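Local coordinates for protein 3-methylornithine synthase (Methanosarcina barkeri, PDB 3T7V) that catalyses the radical-based isomerization of L-lysine to (3R)-3-methyl-D-ornithine, a step of pyrrolysine biosynthesis, using a [4Fe-4S] cluster and S-adenosyl-L-methionine, at residues A[285-288]-A[289-293]; A[321-324]-A[325-328]. All coordinates share one frame; numbering follows the deposited sequence.

How the interactions relate
Both interactions are local, each made along a single run of chain, and they follow one another in sequence. Interaction 1 forms the C-terminal part of helix 278-291, the helix that connects the parallel strands 275-277 and 296-300 of the TIM-barrel-type fold; interaction 2 starts helix 324-334, which comes after strand 296-300 and an intervening loop. Their centres lie about 15 Å apart, yet the two helices pack directly, with M286 SD 3.8 Å from V327 CG1. Helix 278-291 packs on strand 275-277, which carries S277, and helix 324-334 on strands 58-68 and 296-300, the latter carrying T298 and S299; all three residues bind (3R)-3-methyl-D-ornithine.

Interaction 1 of 2, residues A[285-288]-A[289-293]; sequences GMVL and RLNAG
G285 and R289 meet one helical turn apart, where the carbonyl oxygen of G285 serves two donors of the same arginine. Backbone R289 N reaches G285 O at 3.0 Å, and R289 NH1 reaches the same oxygen at 3.1 Å in a nearly straight bond (N-H...O 168°). The oxygen lies in the guanidinium plane, at its edge, but NH1 stands above the carbonyl plane. With CG beside the backbone N (chi1 -71°) and the chain extended from CG to NE, R289 runs back alongside the preceding turn. The absence of a side chain at G285 matters here, since a CB would collide with NH1. M286 continues with a straight backbone bond from L290 N to M286 O at 2.8 Å. The two side chains cross at an angle, M286 CG resting 3.8 Å from L290 CD1, on the face where helix 324-334 covers both. At V287 the carbonyl oxygen accepts from N291 N at 2.9 Å, while the two side chains run side by side in the same direction and V287 CG1 meets N291 ND2 at 3.7 Å. L288 brings its carbonyl oxygen within 3.5 Å of A292 CB, just before the helix ends. There G293, with positive phi, closes a Schellman motif; a CB at these backbone angles would press on the preceding carbonyl oxygen, which explains the glycine. The guanidinium has stronger partners beyond the segments: NH1 forms a salt bridge with E281 and NE another with E258. The bond to G285 O therefore helps fix the rotation of a buried cation that the two carboxylates probably neutralise, tying helix 278-291 to helix 258-268 by charge as well as by packing.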
loop_
_atom_site.group_PDB
_atom_site.type_symbol
_atom_site.label_atom_id
_atom_site.label_comp_id
_atom_site.label_asym_id
_atom_site.label_seq_id
_atom_site.Cartn_x
_atom_site.Cartn_y
_atom_site.Cartn_z
ATOM N N GLY A 285 -2.458 0.888 -15.219
ATOM C CA GLY A 285 -1.242 0.778 -14.414
ATOM C C GLY A 285 -1.244 -0.531 -13.616
ATOM O O GLY A 285 -0.185 -1.129 -13.337
ATOM N N MET A 286 -2.425 -0.980 -13.217
ATOM C CA MET A 286 -2.574 -2.264 -12.476
ATOM C C MET A 286 -2.030 -3.420 -13.316
ATOM O O MET A 286 -1.352 -4.335 -12.767
ATOM C CB MET A 286 -4.057 -2.506 -12.137
ATOM C CG MET A 286 -4.304 -3.836 -11.374
ATOM S SD MET A 286 -6.039 -4.328 -11.603
ATOM C CE MET A 286 -6.043 -4.887 -13.337
ATOM N N VAL A 287 -2.351 -3.420 -14.621
ATOM C CA VAL A 287 -1.871 -4.473 -15.493
ATOM C C VAL A 287 -0.326 -4.527 -15.466
ATOM O O VAL A 287 0.248 -5.614 -15.274
ATOM C CB VAL A 287 -2.385 -4.238 -16.926
ATOM C CG1 VAL A 287 -1.863 -5.351 -17.859
ATOM C CG2 VAL A 287 -3.915 -4.291 -16.888
ATOM N N LEU A 288 0.317 -3.379 -15.555
ATOM C CA LEU A 288 1.774 -3.312 -15.604
ATOM C C LEU A 288 2.361 -3.818 -14.274
ATOM O O LEU A 288 3.403 -4.514 -14.195
ATOM C CB LEU A 288 2.197 -1.863 -15.822
ATOM C CG LEU A 288 1.904 -1.293 -17.233
ATOM C CD1 LEU A 288 2.162 0.205 -17.328
ATOM C CD2 LEU A 288 2.745 -2.043 -18.245
ATOM N N ARG A 289 1.670 -3.433 -13.202
ATOM C CA ARG A 289 2.187 -3.786 -11.817
ATOM C C ARG A 289 1.986 -5.246 -11.530
ATOM O O ARG A 289 2.903 -5.910 -10.979
ATOM C CB ARG A 289 1.486 -2.910 -10.757
ATOM C CG ARG A 289 1.966 -1.439 -10.819
ATOM C CD ARG A 289 0.930 -0.427 -10.310
ATOM N NE ARG A 289 1.603 0.884 -10.246
ATOM C CZ ARG A 289 1.848 1.694 -11.306
ATOM N NH1 ARG A 289 1.490 1.343 -12.558
ATOM N NH2 ARG A 289 2.520 2.834 -11.109
ATOM N N LEU A 290 0.830 -5.825 -11.875
ATOM C CA LEU A 290 0.688 -7.292 -11.794
ATOM C C LEU A 290 1.695 -8.039 -12.674
ATOM O O LEU A 290 2.311 -9.054 -12.215
ATOM C CB LEU A 290 -0.732 -7.775 -12.180
ATOM C CG LEU A 290 -1.824 -7.240 -11.199
ATOM C CD1 LEU A 290 -3.201 -7.437 -11.866
ATOM C CD2 LEU A 290 -1.752 -7.990 -9.835
ATOM N N ASN A 291 1.957 -7.513 -13.895
ATOM C CA ASN A 291 2.963 -8.169 -14.739
ATOM C C ASN A 291 4.377 -7.933 -14.288
ATOM O O ASN A 291 5.284 -8.559 -14.814
ATOM C CB ASN A 291 2.763 -7.697 -16.174
ATOM C CG ASN A 291 1.550 -8.338 -16.804
ATOM O OD1 ASN A 291 1.125 -9.461 -16.397
ATOM N ND2 ASN A 291 0.989 -7.680 -17.810
ATOM N N ALA A 292 4.599 -7.093 -13.289
ATOM C CA ALA A 292 5.943 -6.949 -12.670
ATOM C C ALA A 292 6.044 -7.812 -11.375
ATOM O O ALA A 292 7.120 -7.858 -10.764
ATOM C CB ALA A 292 6.197 -5.493 -12.286
ATOM N N GLY A 293 4.967 -8.510 -10.993
ATOM C CA GLY A 293 5.051 -9.421 -9.828
ATOM C C GLY A 293 4.130 -9.126 -8.666
ATOM O O GLY A 293 4.169 -9.816 -7.682
#

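Interaction 2 of 2, residues A[321-324]-A[325-328]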
loop_
_atom_site.group_PDB
_atom_site.type_symbol
_atom_site.label_atom_id
_atom_site.label_comp_id
_atom_site.label_asym_id
_atom_site.label_seq_id
_atom_site.Cartn_x
_atom_site.Cartn_y
_atom_site.Cartn_z
ATOM N N ASP A 321 -12.343 5.191 -12.832
ATOM C CA ASP A 321 -12.593 3.779 -13.144
ATOM C C ASP A 321 -11.747 3.070 -12.048
ATOM O O ASP A 321 -10.577 2.742 -12.192
ATOM C CB ASP A 321 -11.990 3.505 -14.525
ATOM C CG ASP A 321 -12.232 2.099 -15.031
ATOM O OD1 ASP A 321 -13.054 1.401 -14.422
ATOM O OD2 ASP A 321 -11.599 1.715 -16.061
ATOM N N ARG A 322 -12.398 2.850 -10.913
ATOM C CA ARG A 322 -11.780 2.381 -9.668
ATOM C C ARG A 322 -12.624 1.242 -9.070
ATOM O O ARG A 322 -12.316 0.851 -7.939
ATOM C CB ARG A 322 -11.750 3.532 -8.624
ATOM C CG ARG A 322 -10.886 4.733 -8.972
ATOM C CD ARG A 322 -9.559 4.427 -8.381
ATOM N NE ARG A 322 -8.729 5.643 -8.281
ATOM C CZ ARG A 322 -7.846 5.900 -7.308
ATOM N NH1 ARG A 322 -7.623 4.999 -6.346
ATOM N NH2 ARG A 322 -7.172 7.041 -7.324
ATOM N N ASP A 323 -13.599 0.648 -9.760
ATOM C CA ASP A 323 -14.525 -0.257 -9.031
ATOM C C ASP A 323 -14.073 -1.693 -9.253
ATOM O O ASP A 323 -13.381 -2.035 -10.225
ATOM C CB ASP A 323 -15.937 -0.080 -9.538
ATOM C CG ASP A 323 -15.986 -0.287 -11.001
ATOM O OD1 ASP A 323 -16.354 -1.438 -11.338
ATOM O OD2 ASP A 323 -15.564 0.653 -11.785
ATOM N N ILE A 324 -14.452 -2.528 -8.312
ATOM C CA ILE A 324 -14.095 -3.948 -8.361
ATOM C C ILE A 324 -14.543 -4.672 -9.651
ATOM O O ILE A 324 -13.810 -5.503 -10.146
ATOM C CB ILE A 324 -14.549 -4.676 -7.084
ATOM C CG1 ILE A 324 -13.831 -5.999 -6.964
ATOM C CG2 ILE A 324 -16.049 -4.791 -7.045
ATOM C CD1 ILE A 324 -14.206 -6.729 -5.652
ATOM N N LYS A 325 -15.718 -4.349 -10.159
ATOM C CA LYS A 325 -16.189 -5.072 -11.341
ATOM C C LYS A 325 -15.229 -4.752 -12.555
ATOM O O LYS A 325 -14.913 -5.670 -13.366
ATOM C CB LYS A 325 -17.654 -4.712 -11.621
ATOM C CG LYS A 325 -18.644 -5.249 -10.594
ATOM C CD LYS A 325 -20.030 -4.798 -11.115
ATOM C CE LYS A 325 -21.129 -4.654 -10.077
ATOM N NZ LYS A 325 -21.810 -5.943 -9.795
ATOM N N SER A 326 -14.718 -3.506 -12.660
ATOM C CA SER A 326 -13.789 -3.179 -13.771
ATOM C C SER A 326 -12.460 -3.854 -13.541
ATOM O O SER A 326 -11.808 -4.275 -14.490
ATOM C CB SER A 326 -13.547 -1.697 -13.961
ATOM O OG SER A 326 -14.750 -1.055 -14.076
ATOM N N VAL A 327 -12.000 -3.871 -12.284
ATOM C CA VAL A 327 -10.790 -4.625 -11.967
ATOM C C VAL A 327 -10.895 -6.107 -12.334
ATOM O O VAL A 327 -9.986 -6.631 -13.006
ATOM C CB VAL A 327 -10.432 -4.509 -10.458
ATOM C CG1 VAL A 327 -9.312 -5.496 -10.029
ATOM C CG2 VAL A 327 -9.958 -3.094 -10.107
ATOM N N VAL A 328 -12.003 -6.767 -11.967
ATOM C CA VAL A 328 -12.103 -8.203 -12.211
ATOM C C VAL A 328 -12.198 -8.461 -13.720
ATOM O O VAL A 328 -11.646 -9.461 -14.202
ATOM C CB VAL A 328 -13.282 -8.787 -11.417
ATOM C CG1 VAL A 328 -13.537 -10.240 -11.865
ATOM C CG2 VAL A 328 -13.007 -8.763 -9.916
#
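The hydroxyl of S326 lies between the carboxylates of D321 and D323 at the first turn of helix 324-334, and this polar cap is the tight part of the contact. D323 occupies the N-cap position, and its OD1 accepts from S326 N at 2.9 Å, the donor lying above the carboxylate plane. Placing CG between the backbone N and the carbonyl carbon (chi1 55°) folds the carboxylate toward the helix start. On its other branch OD2 is 3.0 Å from S326 OG, and D321 OD1 lies equally near that hydroxyl, at 3.0 Å; a single proton there has two acceptors to choose from. The backbone adds a bond from V327 N to D323 O at 3.1 Å. On the buried apolar side I324 aligns with V328, CG1 to CG2 at 4.1 Å, and both touch L61 of strand 58-68, while V327 also reaches L61 and lies against L278 and M286 of helix 278-291. The solvent side is looser: of the K325 side chain, CB passes D323 OD1 at 3.5 Å, and the chain runs out from the cap, bending at the last torsion before NZ. R322 turns from the helix start and forms salt bridges with D314 and D279, the latter part of the product pocket. Replacing D323 by an alanine is likely to cost S326 N its side-chain acceptor, leaving it the weak bond to the backbone oxygen of that residue, and the S326 hydroxyl one of its two carboxylate neighbours. This is a side-chain N-cap, here opening a helix that packs outside the parallel strands of a radical SAM TIM-barrel-type fold.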